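Local coordinates for N-acetylneuraminic acid outer membrane channel protein NanC (PDB 2WJR), which forms a monomeric outer membrane channel that lets N-acetylneuraminic acid, the commonest sialic acid of host cell surfaces, enter the bacterium, with weak anion selectivity, at residues D108-R113 and S122-H127; D155-N160 and G197-S202; A169-Y174 and Y183-Y188. The protein carries 1 engineered substitution. All blocks are in the same frame, centred on the assembly; numbering follows the deposited sequence.

Contact 1. Residues D108-R113 and S122-H127; sequences DWKAYR and SRDNVH. With PO4 (phosphate ion), chain D.
The antiparallel barrel hairpin of strands 99-110 and 126-136 has Asp108 and Val126 bridged where it opens into its extracellular loop. They make a hydrogen-bonded pair, Asp108 N to Val126 O at 2.9 Å and Val126 N to Asp108 O at 2.8 Å. Beyond them side chains take over from the backbone. Asn125 OD1 accepts from Lys110 N at 3.0 Å, and its amide runs beside the Trp109 indole, the planes 23° apart. Asn125 ND2 is satisfied by Gln153 OE1 and by a water that also accepts from Trp109 NE1. Arg123 NH1 donates to Lys110 O at 2.9 Å, close to the guanidinium plane. Trp109 CZ2 lies over one face of that guanidinium, toward its rim and with the planes 18° apart, and Arg113 CG covers the opposite face. A bend at chi3 (-88°) directs Arg123 NE to a phosphate ion, probably from the crystallisation liquor, meeting its O2 at 2.7 Å. Arg113 NE donates to O4 of the same ion at 2.9 Å, and the anion would be expected to ease the repulsion between the two arginines. The extended chain of Lys110 carries NZ to the anti lone pair of Asp124 OD2, a 2.8 Å salt bridge, and to Gln114 OE1, while Asp124 OD1 pairs with Lys152. An irregular extracellular loop rising from an antiparallel hairpin in this way is characteristic of outer membrane beta-barrel porins.

Contact 2. Residues D155-N160 and G197-S202; sequences DYRYAN and GRDNLS
Asp199 OD1 is gripped by both terminal nitrogens of Arg157, NH1 at 3.2 Å and NH2 at 3.1 Å, in a salt bridge that ties two extracellular loop regions of the porin barrel together. One region follows strand 141-152, and the other is the start of strand 198-212, where a G1 beta bulge sets Asn200 and Leu201 opposite the single residue Gly193. The two charged side chains meet tip to tip. Asp199 OD1 lies almost exactly in the guanidinium plane, between the two end nitrogens, yet the carboxylate is turned 72° against that plane. NH1 uses the syn lone pair of OD1, whereas NH2 comes from the syn side but 32° out of the carboxylate plane. Arg157 NH2 is further steadied by Tyr158 O at 3.0 Å, a carbonyl of its own loop, which would be expected to limit rotation of the guanidinium. On the acid's side, Asp199 CG stands between the backbone N and the carbonyl carbon (chi1 63°), 3.6 Å from Ala159 O. Asp199 OD2 is engaged by His161 NE2, and the two oxygens of the carboxylate thus have different partners. Next to the salt bridge the backbones come close: Asn200 N makes a weak hydrogen bond to Ala159 O at 2.8 Å. Ala159 CB packs on Asp199 CB at 3.9 Å, and Val194 touches both residues. The neighbouring amides are held from elsewhere. Asn160 ND2 donates to Trp164 O, its OD1 accepts from Lys162 N, and Asn200 OD1 accepts from Arg191 NE while lying 4.0 Å from Asn160 CA.

Contact 3. Residues A169-Y174 and Y183-Y188; sequences AFVLQY and YIEYDY
Phe170 and Tyr186 exchange two backbone hydrogen bonds, Phe170 N to Tyr186 O at 2.8 Å and Tyr186 N to Phe170 O at 2.9 Å. Leu172 and Ile184 do the same two residues along, with Leu172 N at 2.9 Å from Ile184 O and Ile184 N at 3.0 Å from Leu172 O; the first of these runs nearly along the C=O axis. Between them Glu185 CA adds a CA-H...O contact to Phe170 O. The residues of the non-hydrogen-bonded pairs direct their backbone groups to the flanking strands: Ala169, Val171 and Gln173 bond to Gln146, Ala144 and Thr142 of strand 141-152, and Tyr183 bonds to Gly209 of strand 198-212. This is the transmembrane hairpin of strands 164-174 and 180-188, a piece of the antiparallel wall of the porin barrel. Its Phe170-Tyr186 face is apolar where the strands meet, Phe170 CD1 lying 3.9 Å from Tyr186 CD2, and a bound n-octane touching Phe170 is consistent with an outward, lipid-facing side. Tyr186 OH is hydrogen-bonded to Asn204 OD1. The face bearing Val171 and Glu185 carries charge. Glu185 OE1 and Asp187 OD2 both bridge to Arg207 NH1, and Asp187 OD2 is also hydrogen-bonded to Ser205 OG. Glu185 CG lies anti to the backbone N (chi1 172°), 3.9 Å from Val171 CG2, and the chain runs on extended to its carboxylate. An alanine in place of Glu185 would probably leave Arg207 without one of its carboxylate mates and open a gap beside Val171 CG2. Tyr183, with CD2 3.8 Å from Val171 CG1, has its hydroxyl paired with Asp3 OD1.

Contact 3 belongs to the membrane-spanning wall, its centre about 13 Å from that of the chain, and depends on a regular backbone ladder. Contacts 1 and 2 lie further out, among the extracellular loops, where salt bridges and side-chain bonds to backbone do more of the work; contact 2 is a surface contact and buries the least area, whereas contacts 1 and 3 are partly buried. The first two meet directly: Tyr156 packs against Ser122, Arg123 and Asp124, and Tyr158 OH against Val126 CG1. Contact 3 is nested within the chain loop closed by contact 2, and Ser202 OG touches Tyr188 CE2 where strands 198-212 and 180-188 run as neighbours. Contacts 1 and 3 do not touch.

Contact 1. Residues D108-R113 and S122-H127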
loop_
_atom_site.group_PDB
_atom_site.type_symbol
_atom_site.label_atom_id
_atom_site.label_comp_id
_atom_site.label_asym_id
_atom_site.label_seq_id
_atom_site.Cartn_x
_atom_site.Cartn_y
_atom_site.Cartn_z
ATOM N N ASP A 108 -3.642 11.629 -3.604
ATOM C CA ASP A 108 -3.260 11.891 -2.237
ATOM C C ASP A 108 -3.049 13.396 -2.062
ATOM O O ASP A 108 -2.118 13.996 -2.648
ATOM C CB ASP A 108 -1.987 11.136 -1.899
ATOM C CG ASP A 108 -2.239 9.663 -1.595
ATOM O OD1 ASP A 108 -3.403 9.278 -1.321
ATOM O OD2 ASP A 108 -1.271 8.893 -1.630
ATOM N N TRP A 109 -3.943 13.988 -1.289
ATOM C CA TRP A 109 -3.994 15.430 -1.088
ATOM C C TRP A 109 -3.639 15.687 0.372
ATOM O O TRP A 109 -4.275 15.132 1.271
ATOM C CB TRP A 109 -5.385 15.954 -1.430
ATOM C CG TRP A 109 -5.519 17.444 -1.288
ATOM C CD1 TRP A 109 -5.239 18.385 -2.231
ATOM C CD2 TRP A 109 -5.966 18.160 -0.122
ATOM N NE1 TRP A 109 -5.492 19.639 -1.734
ATOM C CE2 TRP A 109 -5.938 19.533 -0.444
ATOM C CE3 TRP A 109 -6.401 17.772 1.150
ATOM C CZ2 TRP A 109 -6.324 20.523 0.461
ATOM C CZ3 TRP A 109 -6.778 18.762 2.060
ATOM C CH2 TRP A 109 -6.734 20.125 1.707
ATOM N N LYS A 110 -2.610 16.494 0.616
ATOM C CA LYS A 110 -2.192 16.797 1.989
ATOM C C LYS A 110 -2.936 18.005 2.536
ATOM O O LYS A 110 -2.990 19.057 1.897
ATOM C CB LYS A 110 -0.689 17.043 2.070
ATOM C CG LYS A 110 0.128 15.797 2.058
ATOM C CD LYS A 110 1.606 16.096 2.002
ATOM C CE LYS A 110 2.439 14.841 1.991
ATOM N NZ LYS A 110 3.908 15.108 1.971
ATOM N N ALA A 111 -3.503 17.840 3.724
ATOM C CA ALA A 111 -4.259 18.893 4.393
ATOM C C ALA A 111 -3.321 19.876 5.104
ATOM O O ALA A 111 -3.774 20.747 5.835
ATOM C CB ALA A 111 -5.237 18.287 5.400
ATOM N N TYR A 112 -2.028 19.734 4.880
ATOM C CA TYR A 112 -1.027 20.597 5.488
ATOM C C TYR A 112 -0.008 20.991 4.431
ATOM O O TYR A 112 0.255 20.230 3.490
ATOM C CB TYR A 112 -0.338 19.890 6.646
ATOM C CG TYR A 112 0.250 18.537 6.305
ATOM C CD1 TYR A 112 -0.548 17.392 6.252
ATOM C CD2 TYR A 112 1.609 18.398 6.051
ATOM C CE1 TYR A 112 0.008 16.142 5.950
ATOM C CE2 TYR A 112 2.163 17.171 5.741
ATOM C CZ TYR A 112 1.366 16.050 5.699
ATOM O OH TYR A 112 1.949 14.854 5.395
ATOM N N ARG A 113 0.548 22.182 4.594
ATOM C CA ARG A 113 1.496 22.742 3.630
ATOM C C ARG A 113 2.940 22.525 4.072
ATOM O O ARG A 113 3.242 22.454 5.258
ATOM C CB ARG A 113 1.190 24.214 3.386
ATOM C CG ARG A 113 -0.191 24.415 2.816
ATOM C CD ARG A 113 -0.619 25.857 2.782
ATOM N NE ARG A 113 0.047 26.617 1.727
ATOM C CZ ARG A 113 0.713 27.762 1.901
ATOM N NH1 ARG A 113 0.841 28.316 3.104
ATOM N NH2 ARG A 113 1.256 28.367 0.853
ATOM N N SER A 122 3.918 25.081 -0.123
ATOM C CA SER A 122 2.972 24.570 -1.105
ATOM C C SER A 122 2.359 23.299 -0.529
ATOM O O SER A 122 2.439 23.068 0.676
ATOM C CB SER A 122 3.689 24.330 -2.433
ATOM O OG SER A 122 2.816 23.810 -3.429
ATOM N N ARG A 123 1.782 22.469 -1.391
ATOM C CA ARG A 123 1.122 21.244 -0.963
ATOM C C ARG A 123 1.657 20.072 -1.786
ATOM O O ARG A 123 1.606 20.088 -3.012
ATOM C CB ARG A 123 -0.374 21.410 -1.178
ATOM C CG ARG A 123 -1.225 20.903 -0.084
ATOM C CD ARG A 123 -2.693 21.126 -0.404
ATOM N NE ARG A 123 -3.162 22.436 0.030
ATOM C CZ ARG A 123 -3.442 22.766 1.291
ATOM N NH1 ARG A 123 -3.296 21.893 2.274
ATOM N NH2 ARG A 123 -3.863 23.991 1.564
ATOM N N ASP A 124 2.144 19.061 -1.093
ATOM C CA ASP A 124 2.825 17.962 -1.720
ATOM C C ASP A 124 1.779 16.883 -2.027
ATOM O O ASP A 124 1.721 15.845 -1.385
ATOM C CB ASP A 124 3.941 17.419 -0.847
ATOM C CG ASP A 124 4.575 16.177 -1.422
ATOM O OD1 ASP A 124 4.747 16.107 -2.657
ATOM O OD2 ASP A 124 4.890 15.267 -0.640
ATOM N N ASN A 125 1.007 17.163 -3.053
ATOM C CA ASN A 125 -0.063 16.266 -3.486
ATOM C C ASN A 125 0.498 15.289 -4.506
ATOM O O ASN A 125 1.472 15.589 -5.228
ATOM C CB ASN A 125 -1.205 17.051 -4.080
ATOM C CG ASN A 125 -1.746 18.091 -3.141
ATOM O OD1 ASN A 125 -1.790 17.881 -1.914
ATOM N ND2 ASN A 125 -2.165 19.238 -3.702
ATOM N N VAL A 126 -0.107 14.103 -4.564
ATOM C CA VAL A 126 0.457 13.021 -5.318
ATOM C C VAL A 126 -0.596 12.274 -6.150
ATOM O O VAL A 126 -1.710 12.031 -5.682
ATOM C CB VAL A 126 1.144 12.031 -4.380
ATOM C CG1 VAL A 126 1.470 10.732 -5.146
ATOM C CG2 VAL A 126 2.415 12.647 -3.760
ATOM N N HIS A 127 -0.228 11.935 -7.380
ATOM C CA HIS A 127 -1.039 11.070 -8.249
ATOM C C HIS A 127 -0.488 9.681 -8.133
ATOM O O HIS A 127 0.690 9.474 -8.403
ATOM C CB HIS A 127 -0.915 11.488 -9.703
ATOM C CG HIS A 127 -1.456 12.847 -10.006
ATOM N ND1 HIS A 127 -2.803 13.133 -10.002
ATOM C CD2 HIS A 127 -0.827 13.997 -10.356
ATOM C CE1 HIS A 127 -2.984 14.404 -10.307
ATOM N NE2 HIS A 127 -1.800 14.951 -10.532
HETATM P P PO4 D . -1.417 25.316 -2.099
HETATM O O1 PO4 D . -2.075 26.584 -2.592
HETATM O O2 PO4 D . -2.524 24.338 -1.769
HETATM O O3 PO4 D . -0.528 24.736 -3.189
HETATM O O4 PO4 D . -0.582 25.637 -0.875
HETATM O O HOH W 1 0.325 13.513 -0.889
HETATM O O HOH W 2 -3.785 21.657 -3.618
HETATM O O HOH W 3 2.354 19.377 1.897
#

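Contact 2. Residues D155-N160 and G197-S202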
loop_
_atom_site.group_PDB
_atom_site.type_symbol
_atom_site.label_atom_id
_atom_site.label_comp_id
_atom_site.label_asym_id
_atom_site.label_seq_id
_atom_site.Cartn_x
_atom_site.Cartn_y
_atom_site.Cartn_z
ATOM N N ASP A 155 6.014 21.132 -6.767
ATOM C CA ASP A 155 7.478 21.172 -6.878
ATOM C C ASP A 155 8.171 20.470 -5.720
ATOM O O ASP A 155 8.826 21.098 -4.895
ATOM C CB ASP A 155 7.948 22.640 -7.007
ATOM C CG ASP A 155 9.432 22.764 -7.251
ATOM O OD1 ASP A 155 10.060 21.770 -7.699
ATOM O OD2 ASP A 155 9.974 23.881 -6.993
ATOM N N TYR A 156 8.013 19.151 -5.676
ATOM C CA TYR A 156 8.614 18.297 -4.674
ATOM C C TYR A 156 9.284 17.121 -5.332
ATOM O O TYR A 156 9.107 16.888 -6.523
ATOM C CB TYR A 156 7.546 17.773 -3.720
ATOM C CG TYR A 156 6.846 18.841 -2.932
ATOM C CD1 TYR A 156 7.345 19.264 -1.706
ATOM C CD2 TYR A 156 5.683 19.404 -3.390
ATOM C CE1 TYR A 156 6.702 20.251 -0.974
ATOM C CE2 TYR A 156 5.028 20.361 -2.670
ATOM C CZ TYR A 156 5.556 20.789 -1.457
ATOM O OH TYR A 156 4.877 21.732 -0.750
ATOM N N ARG A 157 10.040 16.363 -4.556
ATOM C CA ARG A 157 10.689 15.189 -5.093
ATOM C C ARG A 157 10.657 14.042 -4.108
ATOM O O ARG A 157 10.529 14.249 -2.912
ATOM C CB ARG A 157 12.138 15.503 -5.498
ATOM C CG ARG A 157 13.054 15.783 -4.328
ATOM C CD ARG A 157 14.495 16.034 -4.813
ATOM N NE ARG A 157 15.446 16.218 -3.726
ATOM C CZ ARG A 157 15.974 15.247 -2.981
ATOM N NH1 ARG A 157 16.861 15.552 -2.035
ATOM N NH2 ARG A 157 15.633 13.975 -3.163
ATOM N N TYR A 158 10.794 12.831 -4.640
ATOM C CA TYR A 158 11.035 11.650 -3.837
ATOM C C TYR A 158 12.525 11.533 -3.539
ATOM O O TYR A 158 13.368 12.253 -4.117
ATOM C CB TYR A 158 10.507 10.397 -4.577
ATOM C CG TYR A 158 9.003 10.441 -4.703
ATOM C CD1 TYR A 158 8.388 10.776 -5.909
ATOM C CD2 TYR A 158 8.189 10.232 -3.597
ATOM C CE1 TYR A 158 7.010 10.858 -6.024
ATOM C CE2 TYR A 158 6.794 10.315 -3.698
ATOM C CZ TYR A 158 6.207 10.636 -4.912
ATOM O OH TYR A 158 4.819 10.710 -5.070
ATOM N N ALA A 159 12.837 10.642 -2.623
ATOM C CA ALA A 159 14.195 10.435 -2.142
ATOM C C ALA A 159 15.099 9.834 -3.226
ATOM O O ALA A 159 16.304 9.652 -3.010
ATOM C CB ALA A 159 14.157 9.560 -0.901
ATOM N N ASN A 160 14.517 9.524 -4.392
ATOM C CA ASN A 160 15.294 9.049 -5.532
ATOM C C ASN A 160 15.675 10.209 -6.467
ATOM O O ASN A 160 16.122 9.981 -7.573
ATOM C CB ASN A 160 14.503 7.987 -6.307
ATOM C CG ASN A 160 13.242 8.547 -6.935
ATOM O OD1 ASN A 160 12.833 9.683 -6.661
ATOM N ND2 ASN A 160 12.602 7.742 -7.783
ATOM N N GLY A 197 20.118 11.283 6.822
ATOM C CA GLY A 197 20.042 12.419 5.893
ATOM C C GLY A 197 20.509 12.128 4.467
ATOM O O GLY A 197 20.295 12.943 3.571
ATOM N N ARG A 198 21.149 10.982 4.250
ATOM C CA ARG A 198 21.621 10.596 2.919
ATOM C C ARG A 198 20.510 9.801 2.218
ATOM O O ARG A 198 20.090 8.763 2.709
ATOM C CB ARG A 198 22.877 9.742 3.044
ATOM C CG ARG A 198 23.558 9.337 1.714
ATOM C CD ARG A 198 23.724 7.832 1.665
ATOM N NE ARG A 198 24.726 7.308 0.736
ATOM C CZ ARG A 198 24.600 7.262 -0.588
ATOM N NH1 ARG A 198 23.531 7.777 -1.204
ATOM N NH2 ARG A 198 25.568 6.723 -1.313
ATOM N N ASP A 199 20.058 10.275 1.066
ATOM C CA ASP A 199 18.948 9.608 0.361
ATOM C C ASP A 199 19.431 8.907 -0.899
ATOM O O ASP A 199 20.628 8.671 -1.050
ATOM C CB ASP A 199 17.794 10.581 0.113
ATOM C CG ASP A 199 18.160 11.739 -0.791
ATOM O OD1 ASP A 199 17.292 12.605 -0.956
ATOM O OD2 ASP A 199 19.282 11.809 -1.339
ATOM N N ASN A 200 18.507 8.528 -1.787
ATOM C CA ASN A 200 18.870 7.903 -3.074
ATOM C C ASN A 200 19.530 6.538 -2.889
ATOM O O ASN A 200 20.385 6.122 -3.684
ATOM C CB ASN A 200 19.779 8.851 -3.884
ATOM C CG ASN A 200 19.592 8.713 -5.403
ATOM O OD1 ASN A 200 19.011 7.755 -5.895
ATOM N ND2 ASN A 200 20.110 9.685 -6.142
ATOM N N LEU A 201 19.131 5.834 -1.836
ATOM C CA LEU A 201 19.617 4.505 -1.583
ATOM C C LEU A 201 18.602 3.476 -2.084
ATOM O O LEU A 201 17.398 3.663 -1.930
ATOM C CB LEU A 201 19.815 4.303 -0.091
ATOM C CG LEU A 201 20.883 5.183 0.543
ATOM C CD1 LEU A 201 20.707 5.223 2.052
ATOM C CD2 LEU A 201 22.262 4.649 0.113
ATOM N N SER A 202 19.113 2.386 -2.638
ATOM C CA SER A 202 18.291 1.244 -3.043
ATOM C C SER A 202 17.496 0.722 -1.832
ATOM O O SER A 202 18.071 0.442 -0.774
ATOM C CB SER A 202 19.190 0.151 -3.613
ATOM O OG SER A 202 18.434 -0.822 -4.306
#

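Contact 3. Residues A169-Y174 and Y183-Y188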
loop_
_atom_site.group_PDB
_atom_site.type_symbol
_atom_site.label_atom_id
_atom_site.label_comp_id
_atom_site.label_asym_id
_atom_site.label_seq_id
_atom_site.Cartn_x
_atom_site.Cartn_y
_atom_site.Cartn_z
ATOM N N ALA A 169 5.632 -4.921 -5.009
ATOM C CA ALA A 169 5.456 -5.807 -3.864
ATOM C C ALA A 169 5.077 -7.210 -4.368
ATOM O O ALA A 169 4.171 -7.351 -5.186
ATOM C CB ALA A 169 4.368 -5.246 -2.911
ATOM N N PHE A 170 5.790 -8.217 -3.878
ATOM C CA PHE A 170 5.579 -9.617 -4.244
ATOM C C PHE A 170 5.304 -10.386 -2.967
ATOM O O PHE A 170 6.128 -10.392 -2.050
ATOM C CB PHE A 170 6.806 -10.197 -4.962
ATOM C CG PHE A 170 7.244 -9.388 -6.133
ATOM C CD1 PHE A 170 8.169 -8.367 -5.986
ATOM C CD2 PHE A 170 6.718 -9.626 -7.391
ATOM C CE1 PHE A 170 8.559 -7.606 -7.078
ATOM C CE2 PHE A 170 7.117 -8.880 -8.474
ATOM C CZ PHE A 170 8.045 -7.866 -8.308
ATOM N N VAL A 171 4.150 -11.046 -2.916
ATOM C CA VAL A 171 3.687 -11.681 -1.692
ATOM C C VAL A 171 3.406 -13.151 -2.003
ATOM O O VAL A 171 2.742 -13.461 -2.992
ATOM C CB VAL A 171 2.408 -11.028 -1.134
ATOM C CG1 VAL A 171 1.986 -11.732 0.188
ATOM C CG2 VAL A 171 2.568 -9.503 -0.912
ATOM N N LEU A 172 3.965 -14.045 -1.188
ATOM C CA LEU A 172 3.623 -15.469 -1.251
ATOM C C LEU A 172 2.886 -15.797 0.026
ATOM O O LEU A 172 3.448 -15.697 1.123
ATOM C CB LEU A 172 4.867 -16.354 -1.382
ATOM C CG LEU A 172 4.607 -17.869 -1.504
ATOM C CD1 LEU A 172 3.846 -18.199 -2.776
ATOM C CD2 LEU A 172 5.918 -18.663 -1.458
ATOM N N GLN A 173 1.622 -16.174 -0.123
ATOM C CA GLN A 173 0.776 -16.541 1.001
ATOM C C GLN A 173 0.689 -18.060 1.046
ATOM O O GLN A 173 0.542 -18.718 0.019
ATOM C CB GLN A 173 -0.645 -15.988 0.826
ATOM C CG GLN A 173 -0.805 -14.478 0.808
ATOM C CD GLN A 173 -2.191 -14.060 0.328
ATOM O OE1 GLN A 173 -3.054 -14.899 0.063
ATOM N NE2 GLN A 173 -2.406 -12.756 0.211
ATOM N N TYR A 174 0.781 -18.592 2.256
ATOM C CA TYR A 174 0.656 -20.011 2.506
ATOM C C TYR A 174 -0.649 -20.215 3.283
ATOM O O TYR A 174 -0.787 -19.712 4.372
ATOM C CB TYR A 174 1.859 -20.505 3.311
ATOM C CG TYR A 174 1.703 -21.919 3.834
ATOM C CD1 TYR A 174 1.327 -22.952 2.989
ATOM C CD2 TYR A 174 1.932 -22.212 5.169
ATOM C CE1 TYR A 174 1.187 -24.261 3.473
ATOM C CE2 TYR A 174 1.801 -23.507 5.659
ATOM C CZ TYR A 174 1.426 -24.523 4.803
ATOM O OH TYR A 174 1.281 -25.806 5.275
ATOM N N TYR A 183 2.571 -15.372 5.463
ATOM C CA TYR A 183 3.112 -14.959 4.171
ATOM C C TYR A 183 4.502 -14.369 4.274
ATOM O O TYR A 183 4.926 -13.899 5.330
ATOM C CB TYR A 183 2.185 -13.952 3.480
ATOM C CG TYR A 183 1.982 -12.648 4.199
ATOM C CD1 TYR A 183 0.951 -12.491 5.124
ATOM C CD2 TYR A 183 2.792 -11.546 3.930
ATOM C CE1 TYR A 183 0.749 -11.273 5.775
ATOM C CE2 TYR A 183 2.592 -10.330 4.566
ATOM C CZ TYR A 183 1.571 -10.192 5.482
ATOM O OH TYR A 183 1.361 -8.994 6.122
ATOM N N ILE A 184 5.207 -14.420 3.162
ATOM C CA ILE A 184 6.474 -13.713 3.026
ATOM C C ILE A 184 6.347 -12.757 1.856
ATOM O O ILE A 184 5.523 -12.961 0.972
ATOM C CB ILE A 184 7.655 -14.680 2.829
ATOM C CG1 ILE A 184 7.482 -15.514 1.572
ATOM C CG2 ILE A 184 7.781 -15.553 4.055
ATOM C CD1 ILE A 184 8.709 -16.339 1.229
ATOM N N GLU A 185 7.165 -11.720 1.864
ATOM C CA GLU A 185 7.014 -10.636 0.918
ATOM C C GLU A 185 8.356 -10.001 0.629
ATOM O O GLU A 185 9.161 -9.800 1.530
ATOM C CB GLU A 185 6.027 -9.598 1.481
ATOM C CG GLU A 185 5.907 -8.305 0.691
ATOM C CD GLU A 185 4.884 -7.344 1.271
ATOM O OE1 GLU A 185 4.783 -6.194 0.771
ATOM O OE2 GLU A 185 4.177 -7.737 2.210
ATOM N N TYR A 186 8.591 -9.714 -0.642
ATOM C CA TYR A 186 9.720 -8.901 -1.045
ATOM C C TYR A 186 9.184 -7.673 -1.788
ATOM O O TYR A 186 8.343 -7.797 -2.685
ATOM C CB TYR A 186 10.707 -9.690 -1.928
ATOM C CG TYR A 186 11.666 -8.750 -2.635
ATOM C CD1 TYR A 186 12.774 -8.229 -1.969
ATOM C CD2 TYR A 186 11.435 -8.338 -3.946
ATOM C CE1 TYR A 186 13.630 -7.329 -2.592
ATOM C CE2 TYR A 186 12.283 -7.441 -4.574
ATOM C CZ TYR A 186 13.380 -6.943 -3.891
ATOM O OH TYR A 186 14.217 -6.049 -4.521
ATOM N N ASP A 187 9.657 -6.491 -1.401
ATOM C CA ASP A 187 9.338 -5.276 -2.137
ATOM C C ASP A 187 10.621 -4.600 -2.584
ATOM O O ASP A 187 11.647 -4.658 -1.890
ATOM C CB ASP A 187 8.540 -4.283 -1.288
ATOM C CG ASP A 187 7.599 -4.957 -0.356
ATOM O OD1 ASP A 187 6.597 -5.520 -0.838
ATOM O OD2 ASP A 187 7.866 -4.944 0.863
ATOM N N TYR A 188 10.551 -3.997 -3.761
ATOM C CA TYR A 188 11.553 -3.046 -4.191
ATOM C C TYR A 188 10.886 -1.675 -4.256
ATOM O O TYR A 188 9.928 -1.447 -5.035
ATOM C CB TYR A 188 12.167 -3.435 -5.528
ATOM C CG TYR A 188 13.244 -2.437 -5.905
ATOM C CD1 TYR A 188 13.106 -1.625 -7.023
ATOM C CD2 TYR A 188 14.360 -2.261 -5.086
ATOM C CE1 TYR A 188 14.080 -0.690 -7.357
ATOM C CE2 TYR A 188 15.337 -1.327 -5.401
ATOM C CZ TYR A 188 15.182 -0.539 -6.534
ATOM O OH TYR A 188 16.138 0.396 -6.839
#